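Local coordinates for pentatricopeptide repeat-containing protein 10, chloroplastic (Zea mays, PDB 4M59), which binds specific single-stranded RNA elements near chloroplast atpH and psaJ and shields the transcripts from exonucleases as a barrier to RNA decay, at residues L462-Y467 with A474-I479; A502-R507 with L535-K540; V529-M534 with D552-S557. The protein carries 4 engineered substitutions. All coordinates share one frame; numbering follows the deposited sequence.

Contact 1: residues L462-Y467 with A474-I479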
loop_
_atom_site.group_PDB
_atom_site.type_symbol
_atom_site.label_atom_id
_atom_site.label_comp_id
_atom_site.label_asym_id
_atom_site.label_seq_id
_atom_site.Cartn_x
_atom_site.Cartn_y
_atom_site.Cartn_z
ATOM N N LEU A 462 -11.480 -15.167 8.922
ATOM C CA LEU A 462 -10.767 -16.401 8.660
ATOM C C LEU A 462 -11.724 -17.562 8.686
ATOM O O LEU A 462 -11.741 -18.391 7.785
ATOM C CB LEU A 462 -9.717 -16.626 9.738
ATOM C CG LEU A 462 -8.296 -16.160 9.473
ATOM C CD1 LEU A 462 -8.286 -14.822 8.803
ATOM C CD2 LEU A 462 -7.558 -16.089 10.776
ATOM N N LEU A 463 -12.509 -17.615 9.746
ATOM C CA LEU A 463 -13.472 -18.673 9.935
ATOM C C LEU A 463 -14.455 -18.633 8.805
ATOM O O LEU A 463 -14.929 -19.650 8.339
ATOM C CB LEU A 463 -14.210 -18.470 11.244
ATOM C CG LEU A 463 -15.191 -19.562 11.642
ATOM C CD1 LEU A 463 -14.442 -20.807 12.018
ATOM C CD2 LEU A 463 -16.063 -19.108 12.784
ATOM N N LEU A 464 -14.760 -17.438 8.352
ATOM C CA LEU A 464 -15.702 -17.297 7.288
ATOM C C LEU A 464 -15.103 -17.884 6.045
ATOM O O LEU A 464 -15.696 -18.725 5.405
ATOM C CB LEU A 464 -15.983 -15.836 7.076
ATOM C CG LEU A 464 -17.202 -15.531 6.244
ATOM C CD1 LEU A 464 -18.354 -16.314 6.763
ATOM C CD2 LEU A 464 -17.463 -14.078 6.378
ATOM N N GLN A 465 -13.908 -17.427 5.715
ATOM C CA GLN A 465 -13.214 -17.916 4.548
ATOM C C GLN A 465 -13.038 -19.412 4.661
ATOM O O GLN A 465 -13.130 -20.134 3.679
ATOM C CB GLN A 465 -11.858 -17.230 4.421
ATOM C CG GLN A 465 -11.944 -15.803 3.943
ATOM C CD GLN A 465 -10.594 -15.129 3.831
ATOM O OE1 GLN A 465 -9.676 -15.418 4.590
ATOM N NE2 GLN A 465 -10.468 -14.214 2.881
ATOM N N CYS A 466 -12.784 -19.862 5.883
ATOM C CA CYS A 466 -12.570 -21.274 6.162
ATOM C C CYS A 466 -13.771 -22.115 5.748
ATOM O O CYS A 466 -13.618 -23.254 5.307
ATOM C CB CYS A 466 -12.275 -21.483 7.646
ATOM S SG CYS A 466 -11.096 -22.807 7.996
ATOM N N TYR A 467 -14.967 -21.554 5.898
ATOM C CA TYR A 467 -16.177 -22.292 5.572
ATOM C C TYR A 467 -16.403 -22.257 4.077
ATOM O O TYR A 467 -17.049 -23.118 3.511
ATOM C CB TYR A 467 -17.395 -21.659 6.251
ATOM C CG TYR A 467 -17.603 -21.988 7.712
ATOM C CD1 TYR A 467 -17.833 -23.278 8.127
ATOM C CD2 TYR A 467 -17.622 -20.992 8.664
ATOM C CE1 TYR A 467 -18.041 -23.575 9.449
ATOM C CE2 TYR A 467 -17.833 -21.282 9.995
ATOM C CZ TYR A 467 -18.043 -22.576 10.377
ATOM O OH TYR A 467 -18.252 -22.876 11.696
ATOM N N ALA A 474 -23.888 -23.662 6.187
ATOM C CA ALA A 474 -24.627 -23.508 7.426
ATOM C C ALA A 474 -23.844 -22.734 8.472
ATOM O O ALA A 474 -24.411 -22.239 9.438
ATOM C CB ALA A 474 -25.032 -24.852 7.963
ATOM N N GLY A 475 -22.537 -22.646 8.287
ATOM C CA GLY A 475 -21.687 -21.919 9.207
ATOM C C GLY A 475 -21.561 -20.479 8.779
ATOM O O GLY A 475 -21.268 -19.606 9.581
ATOM N N ILE A 476 -21.781 -20.237 7.505
ATOM C CA ILE A 476 -21.829 -18.885 7.014
ATOM C C ILE A 476 -23.032 -18.218 7.604
ATOM O O ILE A 476 -22.918 -17.256 8.340
ATOM C CB ILE A 476 -21.993 -18.857 5.523
ATOM C CG1 ILE A 476 -20.732 -19.385 4.857
ATOM C CG2 ILE A 476 -22.278 -17.454 5.063
ATOM C CD1 ILE A 476 -20.830 -19.439 3.375
ATOM N N ALA A 477 -24.194 -18.754 7.276
ATOM C CA ALA A 477 -25.452 -18.233 7.761
ATOM C C ALA A 477 -25.398 -18.077 9.254
ATOM O O ALA A 477 -25.928 -17.132 9.806
ATOM C CB ALA A 477 -26.554 -19.166 7.387
ATOM N N ALA A 478 -24.725 -19.001 9.906
ATOM C CA ALA A 478 -24.563 -18.940 11.339
ATOM C C ALA A 478 -23.735 -17.744 11.743
ATOM O O ALA A 478 -23.731 -17.351 12.899
ATOM C CB ALA A 478 -23.916 -20.198 11.832
ATOM N N ILE A 479 -23.027 -17.166 10.782
ATOM C CA ILE A 479 -22.225 -15.977 11.038
ATOM C C ILE A 479 -23.037 -14.730 10.714
ATOM O O ILE A 479 -22.988 -13.738 11.437
ATOM C CB ILE A 479 -20.927 -15.978 10.215
ATOM C CG1 ILE A 479 -20.029 -17.135 10.655
ATOM C CG2 ILE A 479 -20.203 -14.647 10.361
ATOM C CD1 ILE A 479 -18.585 -16.993 10.229
#

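Contact 2: residues A502-R507 with L535-K540. With nucleotides of chain C.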
loop_
_atom_site.group_PDB
_atom_site.type_symbol
_atom_site.label_atom_id
_atom_site.label_comp_id
_atom_site.label_asym_id
_atom_site.label_seq_id
_atom_site.Cartn_x
_atom_site.Cartn_y
_atom_site.Cartn_z
ATOM N N ALA A 502 -17.611 -15.140 0.238
ATOM C CA ALA A 502 -17.817 -16.480 0.751
ATOM C C ALA A 502 -19.148 -17.049 0.332
ATOM O O ALA A 502 -19.381 -18.238 0.457
ATOM C CB ALA A 502 -17.694 -16.496 2.247
ATOM N N ASN A 503 -20.033 -16.177 -0.136
ATOM C CA ASN A 503 -21.348 -16.593 -0.592
ATOM C C ASN A 503 -21.337 -16.799 -2.097
ATOM O O ASN A 503 -22.212 -17.461 -2.651
ATOM C CB ASN A 503 -22.407 -15.565 -0.199
ATOM C CG ASN A 503 -22.934 -15.782 1.204
ATOM O OD1 ASN A 503 -23.583 -16.790 1.486
ATOM N ND2 ASN A 503 -22.658 -14.837 2.093
ATOM N N PHE A 504 -20.331 -16.231 -2.753
ATOM C CA PHE A 504 -20.176 -16.417 -4.170
ATOM C C PHE A 504 -19.557 -17.766 -4.367
ATOM O O PHE A 504 -20.028 -18.564 -5.156
ATOM C CB PHE A 504 -19.268 -15.353 -4.750
ATOM C CG PHE A 504 -19.101 -15.448 -6.227
ATOM C CD1 PHE A 504 -20.186 -15.379 -7.056
ATOM C CD2 PHE A 504 -17.862 -15.592 -6.783
ATOM C CE1 PHE A 504 -20.033 -15.461 -8.407
ATOM C CE2 PHE A 504 -17.715 -15.673 -8.134
ATOM C CZ PHE A 504 -18.800 -15.607 -8.945
ATOM N N LYS A 505 -18.500 -18.022 -3.616
ATOM C CA LYS A 505 -17.754 -19.254 -3.754
ATOM C C LYS A 505 -18.649 -20.438 -3.478
ATOM O O LYS A 505 -18.398 -21.534 -3.962
ATOM C CB LYS A 505 -16.564 -19.271 -2.802
ATOM N N CYS A 506 -19.693 -20.203 -2.694
ATOM C CA CYS A 506 -20.652 -21.233 -2.359
ATOM C C CYS A 506 -21.967 -20.972 -3.072
ATOM O O CYS A 506 -22.964 -21.621 -2.798
ATOM C CB CYS A 506 -20.880 -21.287 -0.853
ATOM S SG CYS A 506 -19.434 -21.672 0.113
ATOM N N ARG A 507 -21.960 -20.014 -3.989
ATOM C CA ARG A 507 -23.129 -19.704 -4.801
ATOM C C ARG A 507 -24.374 -19.440 -3.981
ATOM O O ARG A 507 -25.439 -19.956 -4.288
ATOM C CB ARG A 507 -23.410 -20.827 -5.784
ATOM C CG ARG A 507 -22.202 -21.293 -6.541
ATOM C CD ARG A 507 -22.086 -20.631 -7.888
ATOM N NE ARG A 507 -20.833 -19.902 -8.025
ATOM C CZ ARG A 507 -19.655 -20.471 -8.252
ATOM N NH1 ARG A 507 -19.558 -21.784 -8.366
ATOM N NH2 ARG A 507 -18.571 -19.723 -8.358
ATOM N N LEU A 535 -21.952 -9.374 -10.367
ATOM C CA LEU A 535 -22.286 -9.409 -11.769
ATOM C C LEU A 535 -22.257 -10.821 -12.288
ATOM O O LEU A 535 -23.056 -11.188 -13.130
ATOM C CB LEU A 535 -21.314 -8.561 -12.561
ATOM C CG LEU A 535 -21.662 -8.440 -14.030
ATOM C CD1 LEU A 535 -22.995 -7.804 -14.134
ATOM C CD2 LEU A 535 -20.632 -7.610 -14.723
ATOM N N SER A 536 -21.326 -11.613 -11.778
ATOM C CA SER A 536 -21.167 -12.973 -12.252
ATOM C C SER A 536 -22.205 -13.895 -11.665
ATOM O O SER A 536 -22.620 -14.851 -12.298
ATOM C CB SER A 536 -19.785 -13.503 -11.917
ATOM O OG SER A 536 -19.642 -14.827 -12.375
ATOM N N ILE A 537 -22.631 -13.611 -10.447
ATOM C CA ILE A 537 -23.638 -14.443 -9.827
ATOM C C ILE A 537 -24.991 -14.227 -10.483
ATOM O O ILE A 537 -25.737 -15.171 -10.681
ATOM C CB ILE A 537 -23.696 -14.239 -8.303
ATOM C CG1 ILE A 537 -24.581 -15.298 -7.670
ATOM C CG2 ILE A 537 -24.192 -12.873 -7.945
ATOM C CD1 ILE A 537 -24.151 -16.689 -7.983
ATOM N N TYR A 538 -25.297 -12.988 -10.840
ATOM C CA TYR A 538 -26.555 -12.694 -11.501
ATOM C C TYR A 538 -26.504 -13.260 -12.895
ATOM O O TYR A 538 -27.507 -13.705 -13.437
ATOM C CB TYR A 538 -26.797 -11.186 -11.573
ATOM C CG TYR A 538 -27.132 -10.516 -10.266
ATOM C CD1 TYR A 538 -27.680 -11.224 -9.216
ATOM C CD2 TYR A 538 -26.898 -9.173 -10.086
ATOM C CE1 TYR A 538 -27.979 -10.604 -8.030
ATOM C CE2 TYR A 538 -27.193 -8.552 -8.899
ATOM C CZ TYR A 538 -27.733 -9.272 -7.878
ATOM O OH TYR A 538 -28.029 -8.641 -6.703
ATOM N N ALA A 539 -25.325 -13.225 -13.490
ATOM C CA ALA A 539 -25.162 -13.703 -14.839
ATOM C C ALA A 539 -25.234 -15.208 -14.858
ATOM O O ALA A 539 -25.716 -15.796 -15.812
ATOM C CB ALA A 539 -23.852 -13.246 -15.402
ATOM N N LYS A 540 -24.750 -15.838 -13.799
ATOM C CA LYS A 540 -24.803 -17.284 -13.723
ATOM C C LYS A 540 -26.233 -17.788 -13.619
ATOM O O LYS A 540 -26.493 -18.976 -13.768
ATOM C CB LYS A 540 -23.946 -17.804 -12.576
ATOM C CG LYS A 540 -22.488 -17.917 -12.938
ATOM C CD LYS A 540 -21.650 -18.289 -11.740
ATOM C CE LYS A 540 -20.185 -18.289 -12.096
ATOM N NZ LYS A 540 -19.343 -18.632 -10.935
ATOM P P U C 15 -14.877 -18.113 -10.447
ATOM O OP1 U C 15 -15.141 -17.180 -9.324
ATOM O OP2 U C 15 -15.539 -19.440 -10.472
ATOM O "O5'" U C 15 -15.208 -17.362 -11.813
ATOM C "C5'" U C 15 -16.500 -16.766 -12.025
ATOM C "C4'" U C 15 -16.534 -16.031 -13.344
ATOM O "O4'" U C 15 -15.347 -15.212 -13.477
ATOM C "C3'" U C 15 -16.518 -16.904 -14.589
ATOM O "O3'" U C 15 -17.828 -17.354 -14.908
ATOM C "C2'" U C 15 -15.997 -15.940 -15.651
ATOM O "O2'" U C 15 -17.007 -15.131 -16.216
ATOM C "C1'" U C 15 -15.012 -15.085 -14.848
ATOM N N1 U C 15 -13.613 -15.494 -15.024
ATOM C C2 U C 15 -12.904 -14.923 -16.062
ATOM O O2 U C 15 -13.390 -14.105 -16.824
ATOM N N3 U C 15 -11.604 -15.348 -16.174
ATOM C C4 U C 15 -10.952 -16.262 -15.375
ATOM O O4 U C 15 -9.775 -16.539 -15.606
ATOM C C5 U C 15 -11.754 -16.809 -14.323
ATOM C C6 U C 15 -13.026 -16.415 -14.188
ATOM P P U C 16 -18.088 -18.901 -15.203
ATOM O OP1 U C 16 -19.553 -19.131 -15.195
ATOM O OP2 U C 16 -17.216 -19.692 -14.300
ATOM O "O5'" U C 16 -17.560 -19.076 -16.695
ATOM C "C5'" U C 16 -18.129 -18.310 -17.771
ATOM C "C4'" U C 16 -17.716 -18.889 -19.104
ATOM O "O4'" U C 16 -16.362 -18.466 -19.416
ATOM C "C3'" U C 16 -17.677 -20.407 -19.183
ATOM O "O3'" U C 16 -18.952 -20.932 -19.529
ATOM C "C2'" U C 16 -16.675 -20.644 -20.305
ATOM O "O2'" U C 16 -17.246 -20.516 -21.590
ATOM C "C1'" U C 16 -15.667 -19.522 -20.057
ATOM N N1 U C 16 -14.548 -19.929 -19.196
ATOM C C2 U C 16 -13.444 -20.491 -19.805
ATOM O O2 U C 16 -13.365 -20.656 -21.010
ATOM N N3 U C 16 -12.436 -20.852 -18.948
ATOM C C4 U C 16 -12.415 -20.714 -17.577
ATOM O O4 U C 16 -11.427 -21.090 -16.944
ATOM C C5 U C 16 -13.595 -20.126 -17.022
ATOM C C6 U C 16 -14.597 -19.763 -17.830
#

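Contact 3: residues V529-M534 with D552-S557. With nucleotides of chain C.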
loop_
_atom_site.group_PDB
_atom_site.type_symbol
_atom_site.label_atom_id
_atom_site.label_comp_id
_atom_site.label_asym_id
_atom_site.label_seq_id
_atom_site.Cartn_x
_atom_site.Cartn_y
_atom_site.Cartn_z
ATOM N N VAL A 529 -14.176 -5.934 -6.722
ATOM C CA VAL A 529 -14.313 -7.322 -6.344
ATOM C C VAL A 529 -15.765 -7.619 -6.040
ATOM O O VAL A 529 -16.314 -8.617 -6.481
ATOM C CB VAL A 529 -13.465 -7.608 -5.114
ATOM C CG1 VAL A 529 -13.870 -8.901 -4.463
ATOM C CG2 VAL A 529 -12.014 -7.640 -5.495
ATOM N N ILE A 530 -16.387 -6.722 -5.292
ATOM C CA ILE A 530 -17.767 -6.885 -4.890
ATOM C C ILE A 530 -18.703 -6.734 -6.061
ATOM O O ILE A 530 -19.570 -7.557 -6.271
ATOM C CB ILE A 530 -18.135 -5.857 -3.839
ATOM C CG1 ILE A 530 -17.449 -6.198 -2.530
ATOM C CG2 ILE A 530 -19.614 -5.829 -3.628
ATOM C CD1 ILE A 530 -17.690 -5.218 -1.456
ATOM N N PHE A 531 -18.529 -5.677 -6.827
ATOM C CA PHE A 531 -19.373 -5.428 -7.970
ATOM C C PHE A 531 -19.373 -6.617 -8.903
ATOM O O PHE A 531 -20.411 -7.185 -9.184
ATOM C CB PHE A 531 -18.865 -4.215 -8.733
ATOM C CG PHE A 531 -19.143 -2.898 -8.066
ATOM C CD1 PHE A 531 -20.411 -2.367 -8.051
ATOM C CD2 PHE A 531 -18.126 -2.168 -7.499
ATOM C CE1 PHE A 531 -20.660 -1.156 -7.462
ATOM C CE2 PHE A 531 -18.380 -0.960 -6.912
ATOM C CZ PHE A 531 -19.639 -0.454 -6.903
ATOM N N ASN A 532 -18.191 -6.993 -9.370
ATOM C CA ASN A 532 -18.021 -8.079 -10.324
ATOM C C ASN A 532 -18.639 -9.390 -9.896
ATOM O O ASN A 532 -19.319 -10.044 -10.668
ATOM C CB ASN A 532 -16.542 -8.313 -10.573
ATOM C CG ASN A 532 -15.987 -7.404 -11.608
ATOM O OD1 ASN A 532 -16.725 -6.766 -12.348
ATOM N ND2 ASN A 532 -14.679 -7.347 -11.692
ATOM N N SER A 533 -18.368 -9.773 -8.666
ATOM C CA SER A 533 -18.923 -10.980 -8.104
ATOM C C SER A 533 -20.423 -10.936 -8.223
ATOM O O SER A 533 -21.053 -11.914 -8.585
ATOM C CB SER A 533 -18.580 -11.065 -6.643
ATOM O OG SER A 533 -19.700 -10.642 -5.903
ATOM N N MET A 534 -21.002 -9.790 -7.912
ATOM C CA MET A 534 -22.436 -9.646 -8.034
ATOM C C MET A 534 -22.837 -9.772 -9.477
ATOM O O MET A 534 -23.919 -10.228 -9.790
ATOM C CB MET A 534 -22.896 -8.314 -7.474
ATOM C CG MET A 534 -22.606 -8.152 -6.019
ATOM S SD MET A 534 -23.383 -9.394 -5.009
ATOM C CE MET A 534 -25.061 -8.828 -5.074
ATOM N N ASP A 552 -23.779 -0.800 -14.681
ATOM C CA ASP A 552 -23.855 0.637 -14.796
ATOM C C ASP A 552 -23.484 1.241 -13.472
ATOM O O ASP A 552 -22.793 2.243 -13.407
ATOM C CB ASP A 552 -25.261 1.057 -15.190
ATOM C CG ASP A 552 -25.701 0.443 -16.497
ATOM O OD1 ASP A 552 -24.847 -0.114 -17.209
ATOM O OD2 ASP A 552 -26.905 0.533 -16.822
ATOM N N SER A 553 -23.930 0.605 -12.408
ATOM C CA SER A 553 -23.636 1.095 -11.087
ATOM C C SER A 553 -22.167 0.992 -10.789
ATOM O O SER A 553 -21.688 1.587 -9.843
ATOM C CB SER A 553 -24.423 0.333 -10.044
ATOM O OG SER A 553 -25.651 0.980 -9.782
ATOM N N ILE A 554 -21.451 0.209 -11.582
ATOM C CA ILE A 554 -20.008 0.195 -11.496
ATOM C C ILE A 554 -19.564 1.481 -12.140
ATOM O O ILE A 554 -18.701 2.185 -11.626
ATOM C CB ILE A 554 -19.403 -0.971 -12.288
ATOM C CG1 ILE A 554 -19.626 -2.292 -11.565
ATOM C CG2 ILE A 554 -17.917 -0.778 -12.511
ATOM C CD1 ILE A 554 -19.104 -3.470 -12.314
ATOM N N LYS A 555 -20.160 1.791 -13.284
ATOM C CA LYS A 555 -19.828 3.009 -14.016
ATOM C C LYS A 555 -20.173 4.251 -13.201
ATOM O O LYS A 555 -19.377 5.189 -13.116
ATOM C CB LYS A 555 -20.557 3.041 -15.360
ATOM C CG LYS A 555 -19.953 2.130 -16.416
ATOM C CD LYS A 555 -20.599 2.356 -17.772
ATOM C CE LYS A 555 -21.887 1.561 -17.911
ATOM N NZ LYS A 555 -22.425 1.608 -19.299
ATOM N N ARG A 556 -21.358 4.249 -12.600
ATOM C CA ARG A 556 -21.806 5.375 -11.790
ATOM C C ARG A 556 -20.955 5.523 -10.532
ATOM O O ARG A 556 -20.999 6.552 -9.860
ATOM C CB ARG A 556 -23.280 5.205 -11.412
ATOM C CG ARG A 556 -24.200 4.934 -12.589
ATOM C CD ARG A 556 -25.234 6.038 -12.749
ATOM N NE ARG A 556 -25.610 6.237 -14.145
ATOM C CZ ARG A 556 -26.815 6.633 -14.543
ATOM N NH1 ARG A 556 -27.769 6.867 -13.652
ATOM N NH2 ARG A 556 -27.072 6.789 -15.834
ATOM N N SER A 557 -20.181 4.490 -10.225
ATOM C CA SER A 557 -19.318 4.500 -9.051
ATOM C C SER A 557 -18.006 5.222 -9.340
ATOM O O SER A 557 -17.535 6.025 -8.536
ATOM C CB SER A 557 -19.042 3.076 -8.573
ATOM O OG SER A 557 -18.226 3.077 -7.415
ATOM P P A C 11 -7.947 -9.951 -2.836
ATOM O OP1 A C 11 -7.387 -9.476 -4.127
ATOM O OP2 A C 11 -8.196 -8.979 -1.739
ATOM O "O5'" A C 11 -9.318 -10.702 -3.141
ATOM C "C5'" A C 11 -9.568 -11.995 -2.614
ATOM C "C4'" A C 11 -10.548 -12.756 -3.465
ATOM O "O4'" A C 11 -11.355 -11.833 -4.227
ATOM C "C3'" A C 11 -9.925 -13.659 -4.515
ATOM O "O3'" A C 11 -9.499 -14.899 -3.979
ATOM C "C2'" A C 11 -11.019 -13.775 -5.574
ATOM O "O2'" A C 11 -11.961 -14.778 -5.222
ATOM C "C1'" A C 11 -11.706 -12.408 -5.468
ATOM N N9 A C 11 -11.292 -11.480 -6.535
ATOM C C8 A C 11 -10.098 -10.814 -6.651
ATOM N N7 A C 11 -10.022 -10.041 -7.710
ATOM C C5 A C 11 -11.257 -10.208 -8.327
ATOM C C6 A C 11 -11.811 -9.662 -9.498
ATOM N N6 A C 11 -11.168 -8.801 -10.289
ATOM N N1 A C 11 -13.064 -10.033 -9.834
ATOM C C2 A C 11 -13.712 -10.897 -9.039
ATOM N N3 A C 11 -13.297 -11.478 -7.915
ATOM C C4 A C 11 -12.048 -11.086 -7.611
#

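Contact 1: residues L462-Y467 with A474-I479
Leu464 and Ile476, whose CA atoms are 6.3 Å apart, mark where the helical segments 462-467 and 474-479 pass each other antiparallel, their axes approaching to 9.2 Å with 151° between the N-to-C directions. This is a helical hairpin of the pentatricopeptide repeat, both segments falling in the predicted PPR 12. No hydrogen bond crosses it; the interface is made by packing.

The phenol ring of Tyr467 lies against the backbone of the second helix. Gly475 CA sits over the middle of one ring face, 3.9 Å from the centroid and only 10° off the ring normal, a clear CH-pi contact. Because Gly475 carries no side chain, the ring can settle directly on the main chain, and Gly475 O comes to 3.8 Å from Tyr467 CE2.

Ile479 fills the next position along the interface. Its CD1 is the atom that does the work: it touches Leu464 CD1 at 3.5 Å, meets Leu463 CD2 at 4.2 Å and stands at the edge of the Tyr467 ring, near the ring plane. Leu464 has CG anti to its backbone N (chi1 -165°). Its CB bond points past the partner helix, and CD1 ends nearer to that helix. Ile476 CG1 packs more loosely, 4.3 Å from Leu464 CD1 and just as far from Tyr467 CB.

On the preceding side of the superhelix, Tyr467 OH is hydrogen-bonded to Gln442 NE2, its ring meets that of Trp438, and Leu463 rests on Ala441, all three partners on helix 438-449. On the following side, helix 493-504 covers the hairpin: Leu464 packs on Thr498 and Leu499, and Ile476 on Asn503.

Contact 2: residues A502-R507 with L535-K540
Phe504 and Arg507, in the Schellman motif that closes helix 493-504, meet Ser536, Ile537 and Lys540 near the C-terminal end of helix 528-539. The contact joins the predicted repeats PPR 13 and PPR 14 of the superhelix beside the RNA backbone. Arg507 is the C-prime residue, with positive phi; its N bonds to Phe504 O, and Arg508 N to Asn503 O.

Phe504 puts CG anti to its backbone N (chi1 -178°); its side chain and that of Ile537 run past each other in opposite directions, Phe504 CE1 lying 3.9 Å from Ile537 CB. Ser536 OG stands at the ring edge, 3.6 Å from Phe504 CZ, while U15 OP1 of chain C is also near the ring plane, 3.2 Å from Phe504 CE2.

The extended Lys540 crosses the bent Arg507 at about a right angle, with NZ over one face of the guanidinium. Both groups are donors, so the 2.9 Å between Arg507 NH2 and Lys540 NZ is no bond, and the exact placement of these tips is doubtful. The neighbouring RNA phosphates would probably ease the repulsion: U15 OP2 of chain C lies 3.7 Å from Arg507 NH2, and U16 OP1 of chain C is 3.3 Å from Lys540 CE.

Contact 3: residues V529-M534 with D552-S557
Phe531 and Ile554 bring the backbones of 529-534 and 552-557 to a closest CA distance of 6.7 Å. The first segment is helical throughout; the second is the last part of helix 544-555 and the turn after it, running in broadly the opposite direction. This is the helical hairpin of a pentatricopeptide repeat, the predicted PPR 14.

Phe531 carries most of the contact. With CG anti to its carbonyl carbon (chi1 -74°), the ring extends towards the second helix, and Ile554 CA lies over one face, displaced towards the rim. Phe531 and Ile554 slide past each other in opposite senses, Phe531 CB touching Ile554 CG1 at 3.5 Å. Farther out, Phe531 CZ reaches Ser557 OG at 3.8 Å, and Phe531 CE1 comes equally near the backbone oxygen of Ser553. Asn532 adds a lighter touch, crossing Ile554 at about a right angle with OD1 facing Ile554 CD1.

The first helix also meets the RNA, with Asn532 between Ile554 and the base. Val529 CG2 packs against the adenine of A11 of chain C, 3.8 Å from its N7, and Asn532 ND2 stands 3.6 Å from its N1. That amide is hydrogen-bonded to Asp562 OD1, which helps to set its orientation, with a weak bond to Thr565 OG1; by their places in the predicted repeats, Asn532 and Asp562 probably form the residue pair through which PPR proteins read a base. On helix 544-555, Lys555 packs on Arg352 of the second subunit.

Within the first helix, Ile530 O serves two donors that come from the same face of its carbonyl plane: Met534 N, and the hydroxyl Ser533 OG at 3.1 Å, tilted 25° from that plane.

Contact 1 comes first along the chain; contacts 2 and 3 interleave. Contact 1 closes before contact 2 opens, and their centres are 16 Å apart; they touch where Ile476 CD1 packs on Ala502 O and Leu464 CG on Ala502 CB, helices 473-483 and 493-504 being consecutive. Contacts 2 and 3 share helix 528-539 and have centres 13 Å apart, with Phe504 CE1 against Ser533 O. Contacts 1 and 3 stay about 10 Å apart at their nearest atoms. Contacts 1 and 3 each pack within one predicted repeat (PPR 12 and PPR 14), and contact 2 couples two successive ones, setting RNA-facing helices side by side.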